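Local coordinates for protein scyllo-inosose 3-dehydrogenase (Thermotoga maritima, PDB 3IP1) that catalyses the NAD(+)-dependent oxidation of scyllo-inosose to 3-dehydro-scyllo-inosose as a zinc-dependent homodimeric dehydrogenase, probably within a myo-inositol degradation pathway, at residues Val217-Gly222 with Val241-Pro246; Gly66-Asp71 with Leu95-Ser100; Ile59-Ala64 with Ala162-Val167. All coordinates share one frame; numbering follows the deposited sequence.

Interaction 1: residues Val217-Gly222 with Val241-Pro246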
# COMPACT_ATOMS: atom_id res chain seq x y z
N VAL A 217 -19.83 -1.59 4.27
CA VAL A 217 -19.19 -1.90 5.54
C VAL A 217 -20.21 -2.45 6.53
O VAL A 217 -21.38 -2.08 6.49
CB VAL A 217 -18.45 -0.66 6.17
CG1 VAL A 217 -17.39 -0.10 5.18
CG2 VAL A 217 -19.43 0.41 6.57
N VAL A 218 -19.75 -3.33 7.43
CA VAL A 218 -20.57 -3.92 8.48
C VAL A 218 -19.89 -3.69 9.83
O VAL A 218 -18.74 -4.07 10.05
CB VAL A 218 -20.79 -5.44 8.25
CG1 VAL A 218 -21.46 -6.10 9.45
CG2 VAL A 218 -21.61 -5.68 6.96
N ILE A 219 -20.62 -3.06 10.75
CA ILE A 219 -20.11 -2.82 12.11
C ILE A 219 -20.90 -3.63 13.13
O ILE A 219 -22.13 -3.52 13.23
CB ILE A 219 -20.15 -1.30 12.47
CG1 ILE A 219 -19.23 -0.51 11.53
CG2 ILE A 219 -19.73 -1.08 13.91
CD1 ILE A 219 -19.73 0.83 11.20
N LEU A 220 -20.18 -4.44 13.90
CA LEU A 220 -20.79 -5.25 14.94
C LEU A 220 -20.51 -4.57 16.28
O LEU A 220 -19.37 -4.52 16.74
CB LEU A 220 -20.22 -6.67 14.90
CG LEU A 220 -20.50 -7.47 13.61
CD1 LEU A 220 -19.40 -7.31 12.52
CD2 LEU A 220 -20.71 -8.94 13.93
N GLY A 221 -21.57 -4.05 16.91
CA GLY A 221 -21.46 -3.40 18.22
C GLY A 221 -21.65 -1.91 18.08
O GLY A 221 -20.92 -1.26 17.32
N GLY A 222 -22.64 -1.37 18.80
CA GLY A 222 -22.99 0.05 18.74
C GLY A 222 -22.67 0.89 19.98
O GLY A 222 -23.39 1.85 20.30
N VAL A 241 -23.79 1.34 5.02
CA VAL A 241 -23.27 1.14 6.37
C VAL A 241 -24.34 0.39 7.17
O VAL A 241 -25.46 0.87 7.36
CB VAL A 241 -22.89 2.48 7.06
CG1 VAL A 241 -22.41 2.24 8.48
CG2 VAL A 241 -21.83 3.24 6.25
N ILE A 242 -23.97 -0.81 7.61
CA ILE A 242 -24.83 -1.71 8.36
C ILE A 242 -24.25 -1.95 9.75
O ILE A 242 -23.08 -2.37 9.89
CB ILE A 242 -24.99 -3.05 7.62
CG1 ILE A 242 -25.57 -2.81 6.23
CG2 ILE A 242 -25.87 -4.03 8.43
CD1 ILE A 242 -25.32 -3.97 5.28
N LEU A 243 -25.06 -1.63 10.76
CA LEU A 243 -24.67 -1.84 12.16
C LEU A 243 -25.54 -2.90 12.85
O LEU A 243 -26.77 -2.88 12.75
CB LEU A 243 -24.63 -0.52 12.94
CG LEU A 243 -24.20 -0.69 14.40
CD1 LEU A 243 -23.03 0.22 14.81
CD2 LEU A 243 -25.40 -0.46 15.30
N SER A 244 -24.88 -3.83 13.54
CA SER A 244 -25.57 -4.86 14.31
C SER A 244 -25.40 -4.59 15.80
O SER A 244 -24.26 -4.54 16.30
CB SER A 244 -25.05 -6.25 13.95
OG SER A 244 -25.76 -7.25 14.67
N GLU A 245 -26.51 -4.38 16.50
CA GLU A 245 -26.52 -4.00 17.93
C GLU A 245 -27.90 -4.30 18.55
O GLU A 245 -28.92 -3.88 18.01
CB GLU A 245 -26.20 -2.50 18.08
CG GLU A 245 -26.33 -1.93 19.48
CD GLU A 245 -25.53 -2.73 20.53
OE1 GLU A 245 -26.13 -3.12 21.55
OE2 GLU A 245 -24.32 -2.97 20.32
N PRO A 246 -27.92 -5.06 19.67
CA PRO A 246 -29.18 -5.41 20.35
C PRO A 246 -29.87 -4.25 21.06
O PRO A 246 -31.09 -4.24 21.16
CB PRO A 246 -28.76 -6.47 21.38
CG PRO A 246 -27.42 -6.93 20.96
CD PRO A 246 -26.77 -5.81 20.23
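Ile242 O is met twice from the neighbouring strand: Ile219 N gives it a nearly straight hydrogen bond (171°) of 2.7 Å, and the CA-H of Val218 approaches it as well, with Val218 CA 3.3 Å from Ile242 O. The bond from Ile219 N is the shortest rung in a ladder of four backbone bonds. The strands ending at Leu220 and Ser244 run parallel, paired residue for residue from Val217 with Val241 onward. On one face, CG2 of Val217 lies beside CG2 of Val241 at 3.7 Å, and CG2 of Ile219 meets CD1 of Leu243, also at 3.7 Å. Helix 224-235 packs over this face through Ala229 and Val230. The other face carries Val218, Leu220, Ile242 and Ser244, with Phe270 of helix 270-277 touching three of them.

Beyond the strands, the carboxylate of Glu245 is held at both oxygens: OE2 takes the backbone N-H of Gly222, with Gly222 N at 2.8 Å, while OE1 accepts from the N of Ser247. The bond to Gly222 N is nearly straight (171°) and reaches OE2 on its anti side, somewhat out of the carboxylate plane. CG of Glu245 stands anti to the backbone N (chi1 173°), and the chain then bends at chi2, which brings the acid alongside the turn at Gly221 and Gly222. That turn has to be slim. A side chain at Gly222 would run into Glu245 CG, and at Gly221 the backbone angles alone call for glycine.

Glu245 probably binds NAD(+), as does nearby Arg250. Strand 216-220, the glycine-rich turn, helix 224-235 and strand 240-244, with an acid at the end of the second strand, form the beta-alpha-beta unit characteristic of an NAD-binding Rossmann fold.

Interaction 2: residues Gly66-Asp71 with Leu95-Ser100. With CD (cadmium ion), chain F.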
# COMPACT_ATOMS: atom_id res chain seq x y z
N GLY A 66 -15.25 12.59 29.07
CA GLY A 66 -16.15 11.45 28.91
C GLY A 66 -15.77 10.30 29.81
O GLY A 66 -14.58 10.03 30.02
N ILE A 67 -16.78 9.64 30.37
CA ILE A 67 -16.56 8.38 31.08
C ILE A 67 -16.46 7.28 30.02
O ILE A 67 -17.39 7.06 29.26
CB ILE A 67 -17.73 8.05 32.07
CG1 ILE A 67 -17.90 9.19 33.09
CG2 ILE A 67 -17.52 6.69 32.73
CD1 ILE A 67 -19.05 9.03 34.11
N CYS A 68 -15.33 6.57 30.02
CA CYS A 68 -15.09 5.44 29.14
C CYS A 68 -15.59 4.16 29.83
O CYS A 68 -15.65 4.11 31.06
CB CYS A 68 -13.59 5.34 28.85
SG CYS A 68 -13.07 3.99 27.71
N GLY A 69 -15.94 3.15 29.05
CA GLY A 69 -16.19 1.80 29.59
C GLY A 69 -15.06 1.24 30.45
O GLY A 69 -15.32 0.51 31.40
N SER A 70 -13.81 1.59 30.11
CA SER A 70 -12.64 1.22 30.92
C SER A 70 -12.69 1.86 32.31
O SER A 70 -12.23 1.26 33.28
CB SER A 70 -11.33 1.62 30.21
OG SER A 70 -11.03 0.74 29.14
N ASP A 71 -13.23 3.07 32.40
CA ASP A 71 -13.41 3.72 33.73
C ASP A 71 -14.38 2.93 34.59
O ASP A 71 -14.09 2.63 35.76
CB ASP A 71 -13.88 5.16 33.59
CG ASP A 71 -12.84 6.05 32.94
OD1 ASP A 71 -11.67 6.02 33.40
OD2 ASP A 71 -13.20 6.77 31.99
N LEU A 95 -8.77 9.64 37.45
CA LEU A 95 -9.34 9.03 36.26
C LEU A 95 -9.71 10.09 35.22
O LEU A 95 -9.68 11.29 35.51
CB LEU A 95 -10.57 8.18 36.63
CG LEU A 95 -10.36 6.97 37.55
CD1 LEU A 95 -11.73 6.47 37.98
CD2 LEU A 95 -9.54 5.84 36.86
N GLY A 96 -10.04 9.63 34.01
CA GLY A 96 -10.51 10.50 32.94
C GLY A 96 -9.48 10.69 31.84
O GLY A 96 -8.36 11.16 32.11
N HIS A 97 -9.85 10.33 30.61
CA HIS A 97 -8.91 10.41 29.48
C HIS A 97 -9.57 10.81 28.15
O HIS A 97 -8.90 10.87 27.13
CB HIS A 97 -8.14 9.09 29.33
CG HIS A 97 -9.01 7.93 28.99
ND1 HIS A 97 -9.50 7.07 29.94
CD2 HIS A 97 -9.50 7.50 27.80
CE1 HIS A 97 -10.25 6.15 29.35
NE2 HIS A 97 -10.27 6.40 28.06
N GLU A 98 -10.86 11.10 28.18
CA GLU A 98 -11.57 11.54 26.99
C GLU A 98 -11.97 13.00 27.17
O GLU A 98 -13.12 13.31 27.49
CB GLU A 98 -12.82 10.70 26.76
CG GLU A 98 -12.56 9.24 26.49
CD GLU A 98 -13.84 8.43 26.37
OE1 GLU A 98 -14.94 9.01 26.50
OE2 GLU A 98 -13.76 7.21 26.14
N PHE A 99 -11.03 13.91 26.94
CA PHE A 99 -11.23 15.26 27.45
C PHE A 99 -10.82 16.39 26.51
O PHE A 99 -10.05 16.18 25.57
CB PHE A 99 -10.49 15.42 28.77
CG PHE A 99 -9.03 15.76 28.62
CD1 PHE A 99 -8.11 14.78 28.29
CD2 PHE A 99 -8.60 17.07 28.81
CE1 PHE A 99 -6.75 15.09 28.15
CE2 PHE A 99 -7.26 17.41 28.67
CZ PHE A 99 -6.32 16.42 28.33
N SER A 100 -11.32 17.58 26.84
CA SER A 100 -10.90 18.83 26.22
C SER A 100 -10.91 19.96 27.27
O SER A 100 -11.42 19.79 28.40
CB SER A 100 -11.84 19.20 25.09
OG SER A 100 -13.14 19.36 25.64
CD CD F . -11.54 5.95 25.91
O HOH W 1 -12.23 8.84 30.36
O HOH W 2 -9.33 7.15 32.78
O HOH W 3 -12.19 4.92 23.89
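Leu95 lays its CB and CD2 against Asp71 OD1, the two side chains running antiparallel alongside each other. At Gly96 the link becomes a water bridge: one water accepts from Gly96 N and donates to Asp71 OD1 at 2.7 Å. The same water, in the plane of the His97 ring, accepts from ND1. A second water accepts from His97 N and donates to Asp71 OD2 and Gly66 O.

The other ring nitrogen of His97, NE2, binds the cadmium ion at 2.5 Å, in what is zinc site 1 of this zinc-containing alcohol dehydrogenase. Cys68, another ligand of that zinc, packs its CB 3.5 Å from His97 CE1, but its SG stands 3.1 Å from the cadmium ion. Cys68 is also the N-cap of helix 69-75: SG accepts from Ser70 N, and Cys68 N donates to Asp71 OD2, a capping box. An alanine in place of Asp71 would probably leave both waters without their carboxylate acceptor and Cys68 N without its capping partner.

Glu98, extended beyond CG, binds cadmium through OE2 at 2.6 Å, and Glu195 and a water add further ligands. Its OE1 forms a salt bridge with Lys391, while its backbone O receives Gly66 N at 2.7 Å.

Interaction 3: residues Ile59-Ala64 with Ala162-Val167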
# COMPACT_ATOMS: atom_id res chain seq x y z
N ILE A 59 -0.53 22.98 31.17
CA ILE A 59 -1.60 22.72 32.11
C ILE A 59 -2.85 23.19 31.40
O ILE A 59 -2.89 24.29 30.83
CB ILE A 59 -1.39 23.51 33.43
CG1 ILE A 59 -0.17 22.96 34.19
CG2 ILE A 59 -2.63 23.43 34.34
CD1 ILE A 59 0.35 23.91 35.29
N ILE A 60 -3.87 22.34 31.44
CA ILE A 60 -5.13 22.57 30.78
C ILE A 60 -6.24 22.70 31.83
O ILE A 60 -6.33 21.90 32.75
CB ILE A 60 -5.46 21.39 29.85
CG1 ILE A 60 -4.37 21.23 28.77
CG2 ILE A 60 -6.86 21.55 29.23
CD1 ILE A 60 -4.38 19.83 28.07
N LYS A 61 -7.09 23.71 31.70
CA LYS A 61 -8.27 23.82 32.52
C LYS A 61 -9.32 22.96 31.83
O LYS A 61 -9.73 23.29 30.71
CB LYS A 61 -8.70 25.28 32.58
CG LYS A 61 -9.95 25.62 33.36
CD LYS A 61 -10.02 27.16 33.46
CE LYS A 61 -11.37 27.67 33.97
NZ LYS A 61 -11.81 26.93 35.19
N VAL A 62 -9.73 21.86 32.48
CA VAL A 62 -10.65 20.91 31.84
C VAL A 62 -12.03 21.51 31.64
O VAL A 62 -12.61 22.13 32.53
CB VAL A 62 -10.77 19.55 32.63
CG1 VAL A 62 -11.63 18.54 31.89
CG2 VAL A 62 -9.39 18.96 32.94
N LYS A 63 -12.58 21.34 30.44
CA LYS A 63 -13.96 21.71 30.20
C LYS A 63 -14.89 20.51 30.17
O LYS A 63 -16.00 20.58 30.68
CB LYS A 63 -14.06 22.49 28.89
CG LYS A 63 -13.56 23.91 28.98
CD LYS A 63 -14.68 24.86 29.39
CE LYS A 63 -14.52 25.33 30.83
NZ LYS A 63 -15.52 26.39 31.21
N ALA A 64 -14.45 19.41 29.56
CA ALA A 64 -15.31 18.23 29.47
C ALA A 64 -14.47 16.97 29.52
O ALA A 64 -13.33 16.97 29.06
CB ALA A 64 -16.18 18.28 28.20
N ALA A 162 -11.07 16.34 36.61
CA ALA A 162 -10.33 17.24 37.47
C ALA A 162 -10.65 18.62 36.97
O ALA A 162 -11.28 18.78 35.91
CB ALA A 162 -8.81 16.97 37.36
N GLU A 163 -10.22 19.62 37.73
CA GLU A 163 -10.36 21.01 37.30
C GLU A 163 -9.21 21.38 36.37
O GLU A 163 -9.39 22.17 35.45
CB GLU A 163 -10.38 21.94 38.51
CG GLU A 163 -11.51 21.65 39.49
CD GLU A 163 -11.44 22.54 40.72
OE1 GLU A 163 -11.82 23.72 40.62
OE2 GLU A 163 -11.01 22.04 41.79
N TYR A 164 -8.03 20.80 36.61
CA TYR A 164 -6.84 21.01 35.79
C TYR A 164 -6.13 19.68 35.53
O TYR A 164 -6.18 18.77 36.36
CB TYR A 164 -5.87 22.05 36.42
CG TYR A 164 -6.49 23.43 36.62
CD1 TYR A 164 -7.23 23.72 37.76
CD2 TYR A 164 -6.38 24.43 35.64
CE1 TYR A 164 -7.81 24.95 37.94
CE2 TYR A 164 -6.96 25.67 35.81
CZ TYR A 164 -7.68 25.93 36.98
OH TYR A 164 -8.28 27.15 37.19
N VAL A 165 -5.48 19.57 34.37
CA VAL A 165 -4.64 18.41 34.05
C VAL A 165 -3.34 18.87 33.40
O VAL A 165 -3.31 19.79 32.60
CB VAL A 165 -5.38 17.38 33.14
CG1 VAL A 165 -5.57 17.90 31.72
CG2 VAL A 165 -4.64 16.04 33.12
N LYS A 166 -2.25 18.22 33.76
CA LYS A 166 -0.99 18.54 33.17
C LYS A 166 -0.64 17.44 32.15
O LYS A 166 -0.74 16.26 32.46
CB LYS A 166 0.05 18.70 34.27
CG LYS A 166 1.43 19.13 33.85
CD LYS A 166 2.29 17.91 33.55
CE LYS A 166 2.77 17.21 34.82
NZ LYS A 166 3.97 17.90 35.36
N VAL A 167 -0.25 17.83 30.93
CA VAL A 167 0.25 16.89 29.92
C VAL A 167 1.40 17.52 29.15
O VAL A 167 1.51 18.75 29.05
CB VAL A 167 -0.85 16.46 28.89
CG1 VAL A 167 -2.01 15.79 29.56
CG2 VAL A 167 -1.35 17.66 28.09
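Ile60 and Val165 face each other as a hydrogen-bonded antiparallel pair, Ile60 N giving to Val165 O at 2.9 Å and Val165 N returning to Ile60 O at 3.0 Å. A third backbone bond, Val62 N to Glu163 O, is more bent (150°), its donor standing well above the carbonyl plane where the strand gives way to loop. CA-H groups of Ile59 and Tyr164 also approach Val165 O and Ile60 O, respectively.

The strands belong to the GroES-like domain, where 57-66 lies between 164-168 and 98-106 in a mixed sheet; just beyond, Lys63 and Ala64 both face Ser100 in a classic beta bulge.

Apolar packing divides between the faces. On the face that carries Ile60 and Val165, CD1 of Ile60 reaches CG2 of Val167 at 3.7 Å, and CG1 of Val165 sits 4.0 Å from Ile60 CB and near Val62 CG2. That branch of Val165 stands between the backbone N and carbonyl carbon (chi1 71°), turned toward the opposing strand. On the other face, with Ile59, Lys61 and Tyr164, CB of Lys61 lies 3.7 Å from CE2 of the Tyr164 ring, and Ile59 CG2 lies by its CD2.

Among charged groups, the Lys166 chain bends so that NZ bonds Arg51 O and forms salt bridges with Glu53 and Glu57.

Overall arrangement
From the N terminus, strand 57-66 comes first and opens interaction 3, whose partner at 162-167 lies 98 residues further on. Within that long loop, interaction 2 opens at 66-71, on the last residue of the same strand and into helix 69-75, and closes at 95-100, so it is nested inside interaction 3. The two touch: Ser100 probably hydrogen-bonds through its backbone to Lys63 and Ala64, and Phe99 packs on Val165, joining the metal site to the sheet of the GroES-like domain. Interaction 1 follows in series, closing a short beta-alpha-beta loop in the Rossmann domain. Its centre lies about 23 Å from that of interaction 2 and about 34 Å from that of interaction 3.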